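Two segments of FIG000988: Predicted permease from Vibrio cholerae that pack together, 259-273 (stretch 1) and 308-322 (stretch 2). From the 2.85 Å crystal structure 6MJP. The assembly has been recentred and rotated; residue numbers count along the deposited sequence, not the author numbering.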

# COMPACT_ATOMS: atom_id res chain seq x y z
N ASP D 259 -4.07 39.94 -7.31
CA ASP D 259 -4.87 39.04 -8.13
C ASP D 259 -5.23 37.82 -7.30
O ASP D 259 -4.46 37.42 -6.42
CB ASP D 259 -4.13 38.62 -9.41
CG ASP D 259 -5.03 37.90 -10.38
OD1 ASP D 259 -6.25 37.85 -10.13
OD2 ASP D 259 -4.52 37.37 -11.40
N ARG D 260 -6.39 37.24 -7.59
CA ARG D 260 -6.88 36.12 -6.80
C ARG D 260 -5.92 34.94 -6.87
O ARG D 260 -5.42 34.46 -5.85
CB ARG D 260 -8.28 35.70 -7.29
N ARG D 261 -5.66 34.44 -8.08
CA ARG D 261 -4.82 33.26 -8.21
C ARG D 261 -3.36 33.58 -7.87
O ARG D 261 -2.64 32.70 -7.37
CB ARG D 261 -4.93 32.68 -9.61
N ALA D 262 -2.92 34.81 -8.13
CA ALA D 262 -1.57 35.21 -7.74
C ALA D 262 -1.39 35.10 -6.23
O ALA D 262 -0.46 34.44 -5.75
CB ALA D 262 -1.28 36.63 -8.22
N GLN D 263 -2.28 35.73 -5.46
CA GLN D 263 -2.20 35.61 -4.00
C GLN D 263 -2.34 34.17 -3.55
O GLN D 263 -1.74 33.78 -2.54
CB GLN D 263 -3.26 36.49 -3.34
CG GLN D 263 -3.07 37.96 -3.61
CD GLN D 263 -1.71 38.46 -3.19
OE1 GLN D 263 -1.43 38.61 -2.00
NE2 GLN D 263 -0.84 38.71 -4.16
N ALA D 264 -3.12 33.36 -4.27
CA ALA D 264 -3.22 31.95 -3.92
C ALA D 264 -1.87 31.26 -4.06
O ALA D 264 -1.49 30.45 -3.21
CB ALA D 264 -4.26 31.26 -4.81
N GLU D 265 -1.15 31.56 -5.14
CA GLU D 265 0.17 30.97 -5.32
C GLU D 265 1.13 31.42 -4.23
O GLU D 265 1.87 30.61 -3.67
CB GLU D 265 0.71 31.31 -6.70
CG GLU D 265 2.18 30.94 -6.91
CD GLU D 265 2.45 29.45 -6.84
OE1 GLU D 265 3.54 29.06 -6.37
OE2 GLU D 265 1.59 28.65 -7.27
N LEU D 266 1.10 32.72 -3.91
CA LEU D 266 1.97 33.24 -2.86
C LEU D 266 1.65 32.60 -1.52
O LEU D 266 2.56 32.27 -0.74
CB LEU D 266 1.84 34.76 -2.77
CG LEU D 266 2.63 35.43 -1.65
CD1 LEU D 266 4.12 35.22 -1.84
CD2 LEU D 266 2.30 36.91 -1.59
N GLN D 267 0.36 32.41 -1.23
CA GLN D 267 -0.03 31.77 0.02
C GLN D 267 0.35 30.30 0.05
O GLN D 267 0.62 29.77 1.13
CB GLN D 267 -1.53 31.92 0.25
CG GLN D 267 -1.95 33.34 0.47
CD GLN D 267 -3.36 33.43 0.95
OE1 GLN D 267 -3.79 32.64 1.79
NE2 GLN D 267 -4.10 34.40 0.43
N TRP D 268 0.34 29.62 -1.09
CA TRP D 268 0.81 28.24 -1.10
C TRP D 268 2.29 28.19 -0.81
O TRP D 268 2.75 27.37 -0.00
CB TRP D 268 0.49 27.57 -2.44
CG TRP D 268 0.46 26.05 -2.38
CD1 TRP D 268 -0.37 25.27 -1.63
CD2 TRP D 268 1.30 25.14 -3.11
NE1 TRP D 268 -0.10 23.93 -1.84
CE2 TRP D 268 0.92 23.83 -2.75
CE3 TRP D 268 2.33 25.32 -4.04
CZ2 TRP D 268 1.54 22.70 -3.28
CZ3 TRP D 268 2.95 24.19 -4.56
CH2 TRP D 268 2.55 22.90 -4.18
N ARG D 269 3.07 29.06 -1.45
CA ARG D 269 4.51 29.10 -1.21
C ARG D 269 4.81 29.35 0.25
O ARG D 269 5.69 28.70 0.84
CB ARG D 269 5.16 30.16 -2.09
CG ARG D 269 5.14 29.84 -3.56
CD ARG D 269 5.75 30.95 -4.39
NE ARG D 269 5.70 30.65 -5.82
CZ ARG D 269 6.16 31.45 -6.78
NH1 ARG D 269 6.71 32.62 -6.47
NH2 ARG D 269 6.08 31.09 -8.05
N ILE D 270 4.10 30.29 0.87
CA ILE D 270 4.34 30.58 2.28
C ILE D 270 3.78 29.47 3.16
O ILE D 270 4.33 29.19 4.23
CB ILE D 270 3.78 31.95 2.68
CG1 ILE D 270 4.30 32.38 4.05
CG2 ILE D 270 2.27 31.95 2.72
CD1 ILE D 270 3.66 33.65 4.57
N SER D 271 2.70 28.80 2.74
CA SER D 271 2.12 27.78 3.61
C SER D 271 3.01 26.55 3.69
O SER D 271 2.95 25.82 4.69
CB SER D 271 0.72 27.38 3.14
OG SER D 271 0.79 26.65 1.92
N LEU D 272 3.81 26.29 2.67
CA LEU D 272 4.76 25.19 2.74
C LEU D 272 5.81 25.46 3.82
O LEU D 272 6.07 24.61 4.68
CB LEU D 272 5.42 24.98 1.38
CG LEU D 272 4.52 24.57 0.21
CD1 LEU D 272 5.32 24.52 -1.08
CD2 LEU D 272 3.84 23.23 0.48
N VAL D 273 6.42 26.64 3.77
CA VAL D 273 7.45 26.99 4.74
C VAL D 273 6.88 27.06 6.15
O VAL D 273 7.56 26.73 7.12
CB VAL D 273 8.10 28.32 4.33
CG1 VAL D 273 9.28 28.63 5.22
CG2 VAL D 273 8.50 28.24 2.87
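Stretch 2 (308-322) TYFLALSATKSAIED

What polar contact ties stretch 2 to stretch 1? Lys317 NZ donates a hydrogen bond to Glu265 OE2 at 3.2 Å, as part of a salt bridge. The carboxylate is shared: Glu265 OE1 accepts from Arg269 NE at 2.7 Å, so the acid is held between two basic side chains.

How does the lysine reach it? All four of its chi angles are t, and the extended chain runs over one face of Trp268. Lys317 CD lies 3.9 Å from the centroid of the Trp268 five-membered ring, a CH-pi contact, and Lys317 NZ lies 4.2 Å from that of the six-membered ring, an off-centre cation-pi contact.

How do the backbones run? Both are helical, 308-321 lying nearly antiparallel to 260-273 at 157°, with an 8.1 Å closest approach of the axes. They are tightest where Arg261 CA and Glu321 CA come within 4.0 Å; by Leu272 CA and Phe310 CA the gap is 9.3 Å.

What fills the space between them? Near the close end Ala264 points toward stretch 2, its CB 3.7 Å from Ile320 CG2 and 3.8 Å from Glu321 CG. Farther along, Leu313 CD2 lies 3.7 Å from Trp268 NE1 and 3.3 Å from Ser271 OG, and where the backbones are farther apart the side chains of Phe310 and Leu272 still meet, CE2 to CD2 at 3.5 Å.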

# COMPACT_ATOMS: atom_id res chain seq x y z
N THR D 308 -4.25 14.33 4.16
CA THR D 308 -5.41 15.20 4.38
C THR D 308 -5.00 16.66 4.39
O THR D 308 -5.70 17.52 3.85
CB THR D 308 -6.12 14.87 5.69
OG1 THR D 308 -5.21 15.04 6.78
CG2 THR D 308 -6.63 13.47 5.68
N TYR D 309 -3.88 16.97 5.03
CA TYR D 309 -3.45 18.35 5.10
C TYR D 309 -3.15 18.91 3.71
O TYR D 309 -3.65 19.98 3.34
CB TYR D 309 -2.23 18.48 5.99
CG TYR D 309 -1.66 19.88 5.98
CD1 TYR D 309 -2.31 20.92 6.64
CD2 TYR D 309 -0.49 20.16 5.30
CE1 TYR D 309 -1.79 22.20 6.63
CE2 TYR D 309 0.04 21.43 5.29
CZ TYR D 309 -0.61 22.45 5.95
OH TYR D 309 -0.07 23.72 5.94
N PHE D 310 -2.33 18.20 2.93
CA PHE D 310 -1.91 18.73 1.65
C PHE D 310 -3.04 18.74 0.64
O PHE D 310 -3.11 19.63 -0.21
CB PHE D 310 -0.73 17.93 1.12
CG PHE D 310 0.58 18.60 1.33
CD1 PHE D 310 1.31 18.40 2.49
CD2 PHE D 310 1.08 19.47 0.37
CE1 PHE D 310 2.51 19.04 2.69
CE2 PHE D 310 2.28 20.11 0.56
CZ PHE D 310 3.00 19.90 1.72
N LEU D 311 -3.95 17.76 0.72
CA LEU D 311 -5.07 17.75 -0.21
C LEU D 311 -6.03 18.90 0.08
O LEU D 311 -6.50 19.57 -0.84
CB LEU D 311 -5.80 16.41 -0.15
CG LEU D 311 -5.48 15.50 -1.33
CD1 LEU D 311 -3.99 15.43 -1.53
CD2 LEU D 311 -6.05 14.11 -1.11
N ALA D 312 -6.31 19.15 1.36
CA ALA D 312 -7.16 20.29 1.71
C ALA D 312 -6.47 21.60 1.37
O ALA D 312 -7.11 22.54 0.87
CB ALA D 312 -7.53 20.25 3.19
N LEU D 313 -5.16 21.69 1.62
CA LEU D 313 -4.41 22.89 1.26
C LEU D 313 -4.49 23.15 -0.24
O LEU D 313 -4.75 24.28 -0.67
CB LEU D 313 -2.96 22.76 1.70
CG LEU D 313 -2.11 24.03 1.70
CD1 LEU D 313 -2.47 24.92 2.86
CD2 LEU D 313 -0.65 23.66 1.79
N SER D 314 -4.25 22.11 -1.04
CA SER D 314 -4.30 22.29 -2.49
C SER D 314 -5.71 22.64 -2.95
O SER D 314 -5.89 23.48 -3.84
CB SER D 314 -3.79 21.02 -3.18
OG SER D 314 -3.63 21.20 -4.58
N ALA D 315 -6.72 22.04 -2.32
CA ALA D 315 -8.10 22.29 -2.72
C ALA D 315 -8.51 23.73 -2.44
O ALA D 315 -9.11 24.40 -3.29
CB ALA D 315 -9.05 21.32 -2.01
N THR D 316 -8.18 24.23 -1.24
CA THR D 316 -8.43 25.63 -0.94
C THR D 316 -7.62 26.55 -1.85
O THR D 316 -8.09 27.64 -2.20
CB THR D 316 -8.11 25.93 0.52
OG1 THR D 316 -6.80 25.46 0.84
CG2 THR D 316 -9.11 25.24 1.42
N LYS D 317 -6.42 26.14 -2.24
CA LYS D 317 -5.65 26.94 -3.18
C LYS D 317 -6.40 27.08 -4.50
O LYS D 317 -6.54 28.19 -5.03
CB LYS D 317 -4.27 26.32 -3.41
CG LYS D 317 -3.43 27.06 -4.44
CD LYS D 317 -2.20 26.28 -4.87
CE LYS D 317 -1.47 26.99 -6.00
NZ LYS D 317 -0.30 26.21 -6.51
N SER D 318 -6.90 25.97 -5.04
CA SER D 318 -7.65 26.04 -6.28
C SER D 318 -8.94 26.82 -6.11
O SER D 318 -9.41 27.47 -7.05
CB SER D 318 -7.96 24.63 -6.79
OG SER D 318 -8.91 24.00 -5.95
N ALA D 319 -9.53 26.78 -4.91
CA ALA D 319 -10.75 27.54 -4.66
C ALA D 319 -10.49 29.04 -4.67
O ALA D 319 -11.31 29.81 -5.19
CB ALA D 319 -11.37 27.11 -3.33
N ILE D 320 -9.37 29.48 -4.11
CA ILE D 320 -8.97 30.88 -4.26
C ILE D 320 -8.75 31.20 -5.72
O ILE D 320 -9.17 32.25 -6.21
CB ILE D 320 -7.70 31.19 -3.45
CG1 ILE D 320 -7.83 30.74 -2.00
CG2 ILE D 320 -7.41 32.67 -3.48
CD1 ILE D 320 -6.51 30.68 -1.33
N GLU D 321 -8.06 30.31 -6.44
CA GLU D 321 -7.76 30.55 -7.85
C GLU D 321 -9.03 30.73 -8.66
O GLU D 321 -9.07 31.53 -9.61
CB GLU D 321 -6.92 29.41 -8.40
CG GLU D 321 -5.52 29.38 -7.82
CD GLU D 321 -4.77 28.13 -8.18
OE1 GLU D 321 -5.42 27.13 -8.55
OE2 GLU D 321 -3.53 28.15 -8.10
N ASP D 322 -10.10 30.02 -8.30
CA ASP D 322 -11.37 30.19 -8.97
C ASP D 322 -12.11 31.45 -8.55
O ASP D 322 -13.18 31.74 -9.11
CB ASP D 322 -12.24 28.96 -8.71
CG ASP D 322 -11.76 27.74 -9.47
OD1 ASP D 322 -10.59 27.74 -9.89
OD2 ASP D 322 -12.56 26.80 -9.66